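Local structure of lactococcal prophage ps3 protein 05 (Staphylococcus epidermidis ATCC 12228, 3G8W) at residues T52-I57 against T71-N76; H82-E87 against E116-A121. The protein probably transfers acetyl groups from acetyl-coenzyme A to an acceptor, as a member of the GNAT acetyltransferase family. One frame throughout, in Å; residues are numbered along the deposited sequence.

The two contacts illustrate how one continuous sheet is assembled from different kinds of strand pairing. Contact 1 is part of the antiparallel hairpin of strands 55-62 and 65-74; contact 2 is the parallel pair of strands 83-91 and 117-123, joined through helix 96-112. Their centres lie about 10 Å apart, and strands 65-74 and 83-91 are neighbours, so the contacts meet directly: Lys73 O is 2.8 Å from Ile85 N, and Thr71 N is 2.8 Å from Glu87 O, both probable hydrogen bonds. In each contact one side chain, Trp55 or Met119, has its nearest atom about 3 Å from a bound 2-(N-cyclohexylamino)ethanesulfonic acid, probably from the crystallisation liquor, which may mark a pocket.

Contact 1: T52-I57 against T71-N76; sequences TDYWNI and TLKQMN
With Lys73 CG anti to its backbone N (chi1 -160°), this methylene sits over the face of the Trp55 indole, while Tyr54 CG sits between its backbone N and carbonyl carbon (chi1 51°), and the phenol ring beyond it lies side by side with the same lysine. Lys73 CG lies 3.6 Å from the centroid of the five-membered ring, a CH-pi contact offset toward the rim. Thr71 CG2 reaches the indole edge at CD1. Farther along, Lys73 CE approaches the edge of the Tyr54 ring at CE1 (3.9 Å), and NZ beyond it donates to Gln74 O. Asn76 OD1 stands 3.2 Å above the Tyr54 ring plane, over its centre.

Beneath these side chains the hairpin is stitched by Gln74 N to Tyr54 O (2.9 Å) and by the reciprocal bonds of Asn56 and Leu72, a hydrogen-bonded antiparallel pair. Leu72 packs against Ile106 and Tyr109 of helix 96-112, whereas Trp55 and Ile57 touch helix 41-48. Asn76 O accepts from Arg43 of the second subunit.

The lysine thus divides its chemistry: its stem lays CG over the face of one aromatic ring and CE at the edge of another, and its terminal amine is tied to a backbone carbonyl of its own strand.

Contact 2: H82-E87 against E116-A121; sequences HKAILE and ETLMIA
Ala84 CB and Leu118 CD2 meet at 3.9 Å in the apolar centre of this parallel pair, on the face that helix 96-112 covers through Ile107 and Ala110 against Leu118. Leu86 joins them more loosely, its CD1 lying 4.4 Å from Leu118 CD1, and it also touches Ile106 of that helix and Leu72 of the neighbouring strand. Ile120 CG1 is anti to its backbone N (chi1 -172°) and lies against Leu86 O, while CD1 beyond it packs on Leu86 CB at 3.7 Å. On the other face Ile85 CD1 rests on CB of the selenomethionine Met119 (3.9 Å), the two side chains crossing obliquely, and Trp159 of strand 153-163 touches both.

The backbone bonds alternate between the strands. Met119 N donates to Ala84 O at 2.9 Å and Leu86 N to Met119 O at 2.8 Å, each donor nearly along the C=O axis, whereas Ala84 N to Thr117 O is weak. The strand axes are inclined by 36°, and beyond Leu86 and Ile120 the chains part, Glu87 CA and Ala121 CA lying 7.8 Å from each other, consistent with the separation of the fourth and fifth strands that in GNAT enzymes makes room for acetyl-coenzyme A.

At the polar edge, His82 O is gripped by two donors, Thr117 N at 3.1 Å and Glu116 N. Lys83 CG lies over one face of the His82 ring and beside Thr117 OG1. The polar ends here turn to the second subunit: His82 NE2 to Asn146 O, Lys83 NZ to Glu144 and Ala147 O, and Glu116 to Lys149 and Tyr154.

Chemically, the pair grades from a hydrocarbon centre between sheet and helix to a charged margin at the dimer interface, where Lys83 and Glu116 each find their opposite charge on the partner chain.

Contact 1: T52-I57 against T71-N76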
ATOM      1  N   THR B  52       6.982  15.139   4.173  1.00 58.14           N
ATOM      2  CA  THR B  52       6.101  13.988   3.953  1.00 56.91           C
ATOM      3  C   THR B  52       4.664  14.485   3.897  1.00 57.32           C
ATOM      4  O   THR B  52       3.803  14.099   4.684  1.00 57.34           O
ATOM      5  CB  THR B  52       6.258  12.898   5.034  1.00 56.68           C
ATOM      6  OG1 THR B  52       5.851  13.398   6.324  1.00 56.17           O
ATOM      7  CG2 THR B  52       7.680  12.423   5.091  1.00 56.27           C
ATOM      8  N   ASP B  53       4.458  15.383   2.949  1.00 58.01           N
ATOM      9  CA  ASP B  53       3.200  16.027   2.589  1.00 58.51           C
ATOM     10  C   ASP B  53       1.893  15.181   2.695  1.00 58.04           C
ATOM     11  O   ASP B  53       0.819  15.710   3.015  1.00 57.30           O
ATOM     12  CB  ASP B  53       3.432  16.588   1.171  1.00 59.47           C
ATOM     13  CG  ASP B  53       2.211  17.213   0.562  1.00 60.56           C
ATOM     14  OD1 ASP B  53       1.483  17.945   1.261  1.00 60.74           O
ATOM     15  OD2 ASP B  53       1.998  16.978  -0.647  1.00 62.09           O
ATOM     16  N   TYR B  54       1.990  13.877   2.449  1.00 58.00           N
ATOM     17  CA  TYR B  54       0.809  12.980   2.393  1.00 57.90           C
ATOM     18  C   TYR B  54       0.762  11.947   3.532  1.00 56.95           C
ATOM     19  O   TYR B  54      -0.142  11.115   3.591  1.00 56.53           O
ATOM     20  CB  TYR B  54       0.874  12.211   1.095  1.00 58.20           C
ATOM     21  CG  TYR B  54       2.235  11.612   0.999  1.00 59.19           C
ATOM     22  CD1 TYR B  54       2.476  10.301   1.445  1.00 59.54           C
ATOM     23  CD2 TYR B  54       3.312  12.381   0.556  1.00 58.42           C
ATOM     24  CE1 TYR B  54       3.767   9.761   1.399  1.00 59.91           C
ATOM     25  CE2 TYR B  54       4.582  11.857   0.506  1.00 59.14           C
ATOM     26  CZ  TYR B  54       4.813  10.552   0.922  1.00 59.60           C
ATOM     27  OH  TYR B  54       6.089  10.038   0.853  1.00 60.40           O
ATOM     28  N   TRP B  55       1.756  11.988   4.416  1.00 56.43           N
ATOM     29  CA  TRP B  55       1.871  11.028   5.514  1.00 55.77           C
ATOM     30  C   TRP B  55       1.654  11.753   6.852  1.00 54.31           C
ATOM     31  O   TRP B  55       2.608  12.288   7.434  1.00 54.34           O
ATOM     32  CB  TRP B  55       3.257  10.370   5.470  1.00 56.29           C
ATOM     33  CG  TRP B  55       3.297   8.939   5.935  1.00 56.89           C
ATOM     34  CD1 TRP B  55       2.356   8.285   6.674  1.00 56.92           C
ATOM     35  CD2 TRP B  55       4.357   8.000   5.715  1.00 57.02           C
ATOM     36  NE1 TRP B  55       2.755   6.992   6.911  1.00 57.10           N
ATOM     37  CE2 TRP B  55       3.983   6.795   6.332  1.00 57.10           C
ATOM     38  CE3 TRP B  55       5.586   8.060   5.045  1.00 56.85           C
ATOM     39  CZ2 TRP B  55       4.797   5.659   6.305  1.00 57.19           C
ATOM     40  CZ3 TRP B  55       6.391   6.933   5.021  1.00 56.42           C
ATOM     41  CH2 TRP B  55       5.998   5.753   5.651  1.00 56.72           C
ATOM     42  N   ASN B  56       0.409  11.777   7.330  1.00 51.95           N
ATOM     43  CA  ASN B  56       0.040  12.689   8.416  1.00 50.14           C
ATOM     44  C   ASN B  56      -0.516  12.073   9.680  1.00 48.78           C
ATOM     45  O   ASN B  56      -1.539  11.395   9.658  1.00 50.19           O
ATOM     46  CB  ASN B  56      -0.950  13.728   7.906  1.00 50.75           C
ATOM     47  CG  ASN B  56      -0.348  14.656   6.870  1.00 51.57           C
ATOM     48  OD1 ASN B  56       0.766  14.444   6.381  1.00 51.93           O
ATOM     49  ND2 ASN B  56      -1.090  15.702   6.531  1.00 51.86           N
ATOM     50  N   ILE B  57       0.154  12.314  10.790  1.00 46.26           N
ATOM     51  CA  ILE B  57      -0.347  11.911  12.077  1.00 44.83           C
ATOM     52  C   ILE B  57      -1.162  13.060  12.677  1.00 45.08           C
ATOM     53  O   ILE B  57      -0.662  14.183  12.818  1.00 43.97           O
ATOM     54  CB  ILE B  57       0.802  11.594  13.033  1.00 44.37           C
ATOM     55  CG1 ILE B  57       1.654  10.457  12.491  1.00 43.75           C
ATOM     56  CG2 ILE B  57       0.265  11.240  14.422  1.00 45.11           C
ATOM     57  CD1 ILE B  57       2.769  10.062  13.423  1.00 43.73           C
ATOM     58  N   THR B  71      -2.913   8.076  12.155  1.00 46.65           N
ATOM     59  CA  THR B  71      -2.205   8.446  10.921  1.00 46.55           C
ATOM     60  C   THR B  71      -3.078   8.430   9.676  1.00 46.60           C
ATOM     61  O   THR B  71      -3.836   7.502   9.451  1.00 45.78           O
ATOM     62  CB  THR B  71      -0.987   7.547  10.650  1.00 46.12           C
ATOM     63  OG1 THR B  71       0.032   7.840  11.598  1.00 46.11           O
ATOM     64  CG2 THR B  71      -0.420   7.809   9.278  1.00 45.64           C
ATOM     65  N   LEU B  72      -2.942   9.463   8.857  1.00 47.68           N
ATOM     66  CA  LEU B  72      -3.497   9.437   7.514  1.00 48.60           C
ATOM     67  C   LEU B  72      -2.371   9.311   6.504  1.00 48.61           C
ATOM     68  O   LEU B  72      -1.485  10.189   6.410  1.00 49.19           O
ATOM     69  CB  LEU B  72      -4.343  10.682   7.236  1.00 48.75           C
ATOM     70  CG  LEU B  72      -5.285  10.521   6.043  1.00 49.19           C
ATOM     71  CD1 LEU B  72      -6.113   9.243   6.160  1.00 48.55           C
ATOM     72  CD2 LEU B  72      -6.185  11.738   5.895  1.00 49.30           C
ATOM     73  N   LYS B  73      -2.396   8.210   5.765  1.00 48.61           N
ATOM     74  CA  LYS B  73      -1.398   7.965   4.729  1.00 49.63           C
ATOM     75  C   LYS B  73      -2.110   7.969   3.393  1.00 48.26           C
ATOM     76  O   LYS B  73      -2.838   7.045   3.059  1.00 48.90           O
ATOM     77  CB  LYS B  73      -0.656   6.640   4.975  1.00 51.49           C
ATOM     78  CG  LYS B  73       0.685   6.506   4.261  1.00 54.12           C
ATOM     79  CD  LYS B  73       0.569   6.052   2.785  1.00 56.49           C
ATOM     80  CE  LYS B  73       1.885   6.396   2.003  1.00 57.86           C
ATOM     81  NZ  LYS B  73       1.828   6.233   0.495  1.00 57.53           N
ATOM     82  N   GLN B  74      -1.945   9.049   2.656  1.00 47.47           N
ATOM     83  CA  GLN B  74      -2.519   9.160   1.332  1.00 47.53           C
ATOM     84  C   GLN B  74      -1.566   8.473   0.344  1.00 48.12           C
ATOM     85  O   GLN B  74      -0.362   8.455   0.553  1.00 48.18           O
ATOM     86  CB  GLN B  74      -2.735  10.624   0.996  1.00 45.92           C
ATOM     87  CG  GLN B  74      -3.560  10.850  -0.222  1.00 46.18           C
ATOM     88  CD  GLN B  74      -3.599  12.299  -0.627  1.00 46.34           C
ATOM     89  OE1 GLN B  74      -3.043  13.167   0.049  1.00 47.66           O
ATOM     90  NE2 GLN B  74      -4.258  12.577  -1.735  1.00 45.81           N
HETATM   91  N   MSE B  75      -2.095   7.877  -0.714  1.00 49.49           N
HETATM   92  CA  MSE B  75      -1.262   7.033  -1.554  1.00 51.20           C
HETATM   93  C   MSE B  75      -0.680   7.922  -2.579  1.00 50.79           C
HETATM   94  O   MSE B  75      -1.338   8.178  -3.580  1.00 50.90           O
HETATM   95  CB  MSE B  75      -2.090   5.992  -2.302  1.00 53.24           C
HETATM   96  CG  MSE B  75      -3.296   5.518  -1.589  1.00 56.36           C
HETATM   97 SE   MSE B  75      -2.934   3.724  -1.077  0.50 60.87          SE
HETATM   98  CE  MSE B  75      -3.621   2.712  -2.607  1.00 58.75           C
ATOM     99  N   ASN B  76       0.527   8.433  -2.372  1.00 51.56           N
ATOM    100  CA  ASN B  76       1.078   9.183  -3.480  1.00 51.26           C
ATOM    101  C   ASN B  76       1.835   8.255  -4.454  1.00 50.24           C
ATOM    102  O   ASN B  76       3.019   7.956  -4.306  1.00 49.32           O
ATOM    103  CB  ASN B  76       1.680  10.539  -3.084  1.00 53.03           C
ATOM    104  CG  ASN B  76       3.174  10.538  -3.026  1.00 54.51           C
ATOM    105  OD1 ASN B  76       3.774   9.954  -2.129  1.00 56.04           O
ATOM    106  ND2 ASN B  76       3.792  11.216  -3.974  1.00 53.95           N
TER

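Contact 2: H82-E87 against E116-A121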
ATOM      1  N   HIS B  82      -6.628   9.625  -4.927  1.00 43.15           N
ATOM      2  CA  HIS B  82      -7.954   9.828  -4.384  1.00 41.62           C
ATOM      3  C   HIS B  82      -8.183   8.957  -3.147  1.00 40.74           C
ATOM      4  O   HIS B  82      -9.227   9.027  -2.542  1.00 41.06           O
ATOM      5  CB  HIS B  82      -8.998   9.566  -5.451  1.00 40.75           C
ATOM      6  CG  HIS B  82      -9.009   8.156  -5.911  1.00 41.22           C
ATOM      7  ND1 HIS B  82      -7.929   7.582  -6.540  1.00 41.66           N
ATOM      8  CD2 HIS B  82      -9.933   7.178  -5.776  1.00 41.22           C
ATOM      9  CE1 HIS B  82      -8.201   6.318  -6.807  1.00 41.07           C
ATOM     10  NE2 HIS B  82      -9.408   6.046  -6.351  1.00 41.43           N
ATOM     11  N   LYS B  83      -7.205   8.147  -2.760  1.00 41.29           N
ATOM     12  CA  LYS B  83      -7.398   7.170  -1.662  1.00 41.92           C
ATOM     13  C   LYS B  83      -6.417   7.333  -0.531  1.00 43.07           C
ATOM     14  O   LYS B  83      -5.327   7.879  -0.713  1.00 44.52           O
ATOM     15  CB  LYS B  83      -7.216   5.751  -2.167  1.00 40.59           C
ATOM     16  CG  LYS B  83      -8.298   5.239  -3.008  1.00 38.99           C
ATOM     17  CD  LYS B  83      -7.713   4.442  -4.116  1.00 38.70           C
ATOM     18  CE  LYS B  83      -6.983   3.196  -3.639  1.00 38.22           C
ATOM     19  NZ  LYS B  83      -6.579   2.280  -4.773  1.00 37.64           N
ATOM     20  N   ALA B  84      -6.773   6.820   0.636  1.00 43.82           N
ATOM     21  CA  ALA B  84      -5.877   6.954   1.776  1.00 45.64           C
ATOM     22  C   ALA B  84      -6.167   5.906   2.807  1.00 45.37           C
ATOM     23  O   ALA B  84      -7.280   5.424   2.883  1.00 45.48           O
ATOM     24  CB  ALA B  84      -5.982   8.379   2.397  1.00 45.72           C
ATOM     25  N   ILE B  85      -5.159   5.584   3.602  1.00 46.30           N
ATOM     26  CA  ILE B  85      -5.262   4.562   4.617  1.00 48.47           C
ATOM     27  C   ILE B  85      -5.167   5.247   5.949  1.00 48.56           C
ATOM     28  O   ILE B  85      -4.345   6.155   6.119  1.00 49.21           O
ATOM     29  CB  ILE B  85      -4.049   3.610   4.569  1.00 50.60           C
ATOM     30  CG1 ILE B  85      -3.841   3.011   3.172  1.00 51.39           C
ATOM     31  CG2 ILE B  85      -4.237   2.490   5.532  1.00 51.66           C
ATOM     32  CD1 ILE B  85      -5.024   2.238   2.632  1.00 51.04           C
ATOM     33  N   LEU B  86      -6.002   4.807   6.889  1.00 48.07           N
ATOM     34  CA  LEU B  86      -5.916   5.199   8.295  1.00 46.89           C
ATOM     35  C   LEU B  86      -5.154   4.131   9.050  1.00 47.76           C
ATOM     36  O   LEU B  86      -5.459   2.959   8.931  1.00 50.46           O
ATOM     37  CB  LEU B  86      -7.309   5.312   8.871  1.00 45.51           C
ATOM     38  CG  LEU B  86      -8.138   6.521   8.498  1.00 44.91           C
ATOM     39  CD1 LEU B  86      -9.522   6.331   8.981  1.00 44.88           C
ATOM     40  CD2 LEU B  86      -7.550   7.723   9.209  1.00 46.24           C
ATOM     41  N   GLU B  87      -4.159   4.511   9.831  1.00 48.54           N
ATOM     42  CA  GLU B  87      -3.340   3.521  10.541  1.00 48.33           C
ATOM     43  C   GLU B  87      -2.924   4.020  11.923  1.00 49.18           C
ATOM     44  O   GLU B  87      -2.973   5.231  12.216  1.00 49.50           O
ATOM     45  CB  GLU B  87      -2.101   3.164   9.719  1.00 48.10           C
ATOM     46  N   GLU B 116     -11.040  10.809  -1.890  1.00 42.98           N
ATOM     47  CA  GLU B 116     -12.367  10.266  -2.107  1.00 43.12           C
ATOM     48  C   GLU B 116     -12.730   9.093  -1.232  1.00 43.53           C
ATOM     49  O   GLU B 116     -13.898   8.912  -0.887  1.00 43.79           O
ATOM     50  CB  GLU B 116     -12.517   9.862  -3.557  1.00 43.52           C
ATOM     51  CG  GLU B 116     -13.407  10.765  -4.320  1.00 45.11           C
ATOM     52  CD  GLU B 116     -12.868  11.055  -5.673  1.00 46.12           C
ATOM     53  OE1 GLU B 116     -12.887  10.148  -6.529  1.00 46.93           O
ATOM     54  OE2 GLU B 116     -12.413  12.196  -5.883  1.00 47.84           O
ATOM     55  N   THR B 117     -11.756   8.255  -0.900  1.00 44.26           N
ATOM     56  CA  THR B 117     -12.087   7.116  -0.090  1.00 45.06           C
ATOM     57  C   THR B 117     -11.041   6.811   0.997  1.00 45.27           C
ATOM     58  O   THR B 117      -9.841   7.009   0.793  1.00 45.20           O
ATOM     59  CB  THR B 117     -12.454   5.872  -0.962  1.00 46.32           C
ATOM     60  OG1 THR B 117     -11.300   5.089  -1.251  1.00 46.84           O
ATOM     61  CG2 THR B 117     -13.182   6.251  -2.267  1.00 46.09           C
ATOM     62  N   LEU B 118     -11.516   6.346   2.156  1.00 45.48           N
ATOM     63  CA  LEU B 118     -10.643   5.951   3.258  1.00 46.16           C
ATOM     64  C   LEU B 118     -10.741   4.459   3.495  1.00 47.34           C
ATOM     65  O   LEU B 118     -11.844   3.890   3.447  1.00 47.67           O
ATOM     66  CB  LEU B 118     -10.999   6.684   4.544  1.00 45.81           C
ATOM     67  CG  LEU B 118     -10.827   8.205   4.501  1.00 46.94           C
ATOM     68  CD1 LEU B 118     -11.273   8.850   5.817  1.00 47.36           C
ATOM     69  CD2 LEU B 118      -9.407   8.617   4.163  1.00 46.17           C
HETATM   70  N   MSE B 119      -9.584   3.839   3.736  1.00 46.92           N
HETATM   71  CA  MSE B 119      -9.505   2.455   4.128  1.00 48.22           C
HETATM   72  C   MSE B 119      -8.730   2.252   5.430  1.00 47.79           C
HETATM   73  O   MSE B 119      -7.791   2.985   5.754  1.00 48.60           O
HETATM   74  CB  MSE B 119      -8.856   1.624   3.031  1.00 50.42           C
HETATM   75  CG  MSE B 119      -9.768   1.194   1.911  1.00 53.69           C
HETATM   76 SE   MSE B 119      -8.695   1.068   0.292  0.50 58.08          SE
HETATM   77  CE  MSE B 119      -7.787  -0.612   0.505  1.00 59.17           C
ATOM     78  N   ILE B 120      -9.119   1.222   6.159  1.00 46.63           N
ATOM     79  CA  ILE B 120      -8.414   0.797   7.349  1.00 45.29           C
ATOM     80  C   ILE B 120      -8.426  -0.720   7.384  1.00 45.33           C
ATOM     81  O   ILE B 120      -9.421  -1.350   7.032  1.00 44.74           O
ATOM     82  CB  ILE B 120      -9.011   1.429   8.648  1.00 44.79           C
ATOM     83  CG1 ILE B 120      -8.139   1.121   9.859  1.00 44.94           C
ATOM     84  CG2 ILE B 120     -10.514   1.097   8.860  1.00 42.33           C
ATOM     85  CD1 ILE B 120      -8.161   2.271  10.885  1.00 45.46           C
ATOM     86  N   ALA B 121      -7.287  -1.293   7.755  1.00 46.40           N
ATOM     87  CA  ALA B 121      -7.159  -2.724   7.963  1.00 46.50           C
ATOM     88  C   ALA B 121      -7.197  -2.952   9.456  1.00 48.18           C
ATOM     89  O   ALA B 121      -6.402  -2.367  10.206  1.00 49.74           O
ATOM     90  CB  ALA B 121      -5.858  -3.232   7.377  1.00 44.90           C
TER